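Local coordinates for vacuolar protein sorting-associated protein 29 (Entamoeba histolytica, PDB 5XCJ), which probably takes part in retromer-mediated protein transport, with a metallophosphatase fold that binds zinc, at residues R104-V108 / D109-T113. The protein carries 1 engineered substitution. Numbering follows the deposited sequence.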
ATOM      1  N   ARG A 104     -13.005  -3.641  11.553  1.00 17.03           N
ATOM      2  CA  ARG A 104     -14.386  -3.792  11.975  1.00 16.05           C
ATOM      3  C   ARG A 104     -15.143  -2.472  11.844  1.00 17.07           C
ATOM      4  O   ARG A 104     -16.314  -2.457  11.494  1.00 19.16           O
ATOM      5  CB  ARG A 104     -14.476  -4.369  13.380  1.00 16.70           C
ATOM      6  CG  ARG A 104     -14.296  -5.875  13.414  1.00 16.56           C
ATOM      7  CD  ARG A 104     -14.700  -6.441  14.755  1.00 16.01           C
ATOM      8  NE  ARG A 104     -14.087  -5.708  15.855  1.00 18.97           N
ATOM      9  CZ  ARG A 104     -12.860  -5.930  16.305  1.00 18.95           C
ATOM     10  NH1 ARG A 104     -12.108  -6.859  15.746  1.00 18.84           N
ATOM     11  NH2 ARG A 104     -12.387  -5.221  17.314  1.00 19.42           N
ATOM     12  N   GLN A 105     -14.457  -1.376  12.153  1.00 18.39           N
ATOM     13  CA  GLN A 105     -15.043  -0.043  12.068  1.00 19.63           C
ATOM     14  C   GLN A 105     -15.427   0.297  10.638  1.00 18.53           C
ATOM     15  O   GLN A 105     -16.504   0.812  10.377  1.00 21.75           O
ATOM     16  CB  GLN A 105     -14.051   0.997  12.589  1.00 21.69           C
ATOM     17  CG  GLN A 105     -13.753   0.888  14.073  1.00 23.21           C
ATOM     18  CD  GLN A 105     -14.990   1.056  14.930  1.00 27.98           C
ATOM     19  OE1 GLN A 105     -15.861   1.871  14.632  1.00 33.73           O
ATOM     20  NE2 GLN A 105     -15.071   0.284  16.010  1.00 24.37           N
ATOM     21  N   LEU A 106     -14.505   0.045   9.718  1.00 18.39           N
ATOM     22  CA  LEU A 106     -14.723   0.265   8.293  1.00 14.96           C
ATOM     23  C   LEU A 106     -15.658  -0.777   7.680  1.00 13.82           C
ATOM     24  O   LEU A 106     -16.211  -0.553   6.609  1.00 15.12           O
ATOM     25  CB  LEU A 106     -13.395   0.269   7.533  1.00 18.15           C
ATOM     26  CG  LEU A 106     -12.385   1.362   7.874  1.00 16.05           C
ATOM     27  CD1 LEU A 106     -11.213   1.330   6.906  1.00 14.60           C
ATOM     28  CD2 LEU A 106     -13.053   2.722   7.864  1.00 21.06           C
ATOM     29  N   ASP A 107     -15.828  -1.896   8.380  1.00 15.58           N
ATOM     30  CA  ASP A 107     -16.641  -3.009   7.896  1.00 15.98           C
ATOM     31  C   ASP A 107     -16.178  -3.513   6.529  1.00 17.31           C
ATOM     32  O   ASP A 107     -16.964  -3.632   5.598  1.00 16.68           O
ATOM     33  CB  ASP A 107     -18.123  -2.661   7.859  1.00 15.52           C
ATOM     34  CG  ASP A 107     -18.976  -3.850   7.489  1.00 17.40           C
ATOM     35  OD1 ASP A 107     -18.550  -4.980   7.776  1.00 19.35           O
ATOM     36  OD2 ASP A 107     -20.054  -3.658   6.902  1.00 21.25           O
ATOM     37  N   VAL A 108     -14.896  -3.834   6.435  1.00 16.65           N
ATOM     38  CA  VAL A 108     -14.311  -4.289   5.186  1.00 11.54           C
ATOM     39  C   VAL A 108     -13.592  -5.616   5.337  1.00 12.41           C
ATOM     40  O   VAL A 108     -13.143  -5.971   6.417  1.00 13.58           O
ATOM     41  CB  VAL A 108     -13.284  -3.267   4.662  1.00 12.96           C
ATOM     42  CG1 VAL A 108     -13.959  -1.947   4.336  1.00 13.01           C
ATOM     43  CG2 VAL A 108     -12.186  -3.063   5.686  1.00 11.56           C
ATOM     44  N   ASP A 109     -13.589  -6.385   4.259  1.00 13.08           N
ATOM     45  CA  ASP A 109     -12.889  -7.661   4.192  1.00 14.29           C
ATOM     46  C   ASP A 109     -11.365  -7.508   4.216  1.00 12.38           C
ATOM     47  O   ASP A 109     -10.649  -8.337   4.764  1.00 10.86           O
ATOM     48  CB  ASP A 109     -13.338  -8.458   2.975  1.00 12.82           C
ATOM     49  CG  ASP A 109     -14.838  -8.488   2.830  1.00 15.46           C
ATOM     50  OD1 ASP A 109     -15.531  -8.558   3.860  1.00 18.15           O
ATOM     51  OD2 ASP A 109     -15.319  -8.433   1.690  1.00 19.84           O
ATOM     52  N   ILE A 110     -10.887  -6.453   3.566  1.00 12.28           N
ATOM     53  CA  ILE A 110      -9.468  -6.173   3.476  1.00 11.30           C
ATOM     54  C   ILE A 110      -9.113  -4.785   4.008  1.00  9.27           C
ATOM     55  O   ILE A 110      -9.755  -3.804   3.663  1.00  9.40           O
ATOM     56  CB  ILE A 110      -8.981  -6.262   2.015  1.00 11.46           C
ATOM     57  CG1 ILE A 110      -9.262  -7.643   1.423  1.00 10.60           C
ATOM     58  CG2 ILE A 110      -7.502  -5.936   1.915  1.00 12.83           C
ATOM     59  CD1 ILE A 110      -8.818  -7.786  -0.016  1.00  8.93           C
ATOM     60  N   LEU A 111      -8.100  -4.717   4.860  1.00 11.21           N
ATOM     61  CA  LEU A 111      -7.650  -3.434   5.380  1.00  9.25           C
ATOM     62  C   LEU A 111      -6.213  -3.175   4.947  1.00  6.86           C
ATOM     63  O   LEU A 111      -5.308  -3.933   5.271  1.00  9.20           O
ATOM     64  CB  LEU A 111      -7.761  -3.376   6.906  1.00  9.36           C
ATOM     65  CG  LEU A 111      -7.352  -2.041   7.530  1.00 10.52           C
ATOM     66  CD1 LEU A 111      -8.328  -0.950   7.141  1.00  9.41           C
ATOM     67  CD2 LEU A 111      -7.238  -2.150   9.043  1.00 12.28           C
ATOM     68  N   ILE A 112      -6.015  -2.079   4.230  1.00  7.83           N
ATOM     69  CA  ILE A 112      -4.702  -1.703   3.746  1.00  8.92           C
ATOM     70  C   ILE A 112      -4.209  -0.485   4.512  1.00  8.98           C
ATOM     71  O   ILE A 112      -4.898   0.522   4.600  1.00  8.12           O
ATOM     72  CB  ILE A 112      -4.718  -1.382   2.241  1.00  8.43           C
ATOM     73  CG1 ILE A 112      -5.247  -2.579   1.444  1.00  9.04           C
ATOM     74  CG2 ILE A 112      -3.339  -0.977   1.768  1.00  6.89           C
ATOM     75  CD1 ILE A 112      -5.259  -2.375  -0.051  1.00  9.52           C
ATOM     76  N   THR A 113      -3.016  -0.615   5.079  1.00  8.60           N
ATOM     77  CA  THR A 113      -2.369   0.441   5.848  1.00  7.68           C
ATOM     78  C   THR A 113      -0.861   0.477   5.573  1.00  8.44           C
ATOM     79  O   THR A 113      -0.289  -0.498   5.117  1.00 10.44           O
ATOM     80  CB  THR A 113      -2.598   0.272   7.367  1.00  9.03           C
ATOM     81  OG1 THR A 113      -2.125  -1.011   7.794  1.00  9.09           O
ATOM     82  CG2 THR A 113      -4.067   0.408   7.711  1.00 10.16           C
TER
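Leu106 and Leu111 meet through their methyl ends, with CD1 of Leu106 3.7 Å from CD1 of Leu111. The two side chains cross at about a right angle and touch through these CD1 methyls, not along their lengths. Leu111 reaches back because its CG stands anti to the backbone N (chi1 -178°). Leu106 points toward the strand from the last turn of its helix. This is a local apolar contact, made where the chain turns from helix into strand.

Val108 packs against the backbone just beyond it. Its CG2 lies 3.2 Å from the carbonyl O of Ile110, a close approach of a methyl to a carbonyl oxygen. CB of Val108 is 3.7 Å from the same oxygen.

No hydrogen bond joins residues 104-108 to residues 109-113. On the helix side, Asp107 N makes a weak hydrogen bond of 3.2 Å to Arg104 O. Asp107 then leaves the helix with a positive phi of 56°, and the chain swings toward the strand. The carboxylates of Asp107 and Asp109 stay apart, OD1 of Asp107 being 6.1 Å from OD1 of Asp109. OD2 of Asp109 accepts a hydrogen bond from Lys81 N, and Val108 O is hydrogen-bonded to Gln103 NE2.

The turn completes a beta-alpha-beta unit of strand 80-85, helix 96-106 and strand 110-112, within the metallophosphatase fold. Leu111 also touches Leu99 and Gln103 of that helix. Strand 110-112 runs parallel to both of its sheet neighbours: Ile110 forms backbone hydrogen bonds with strand 80-85, and Leu111 with strand 127-131.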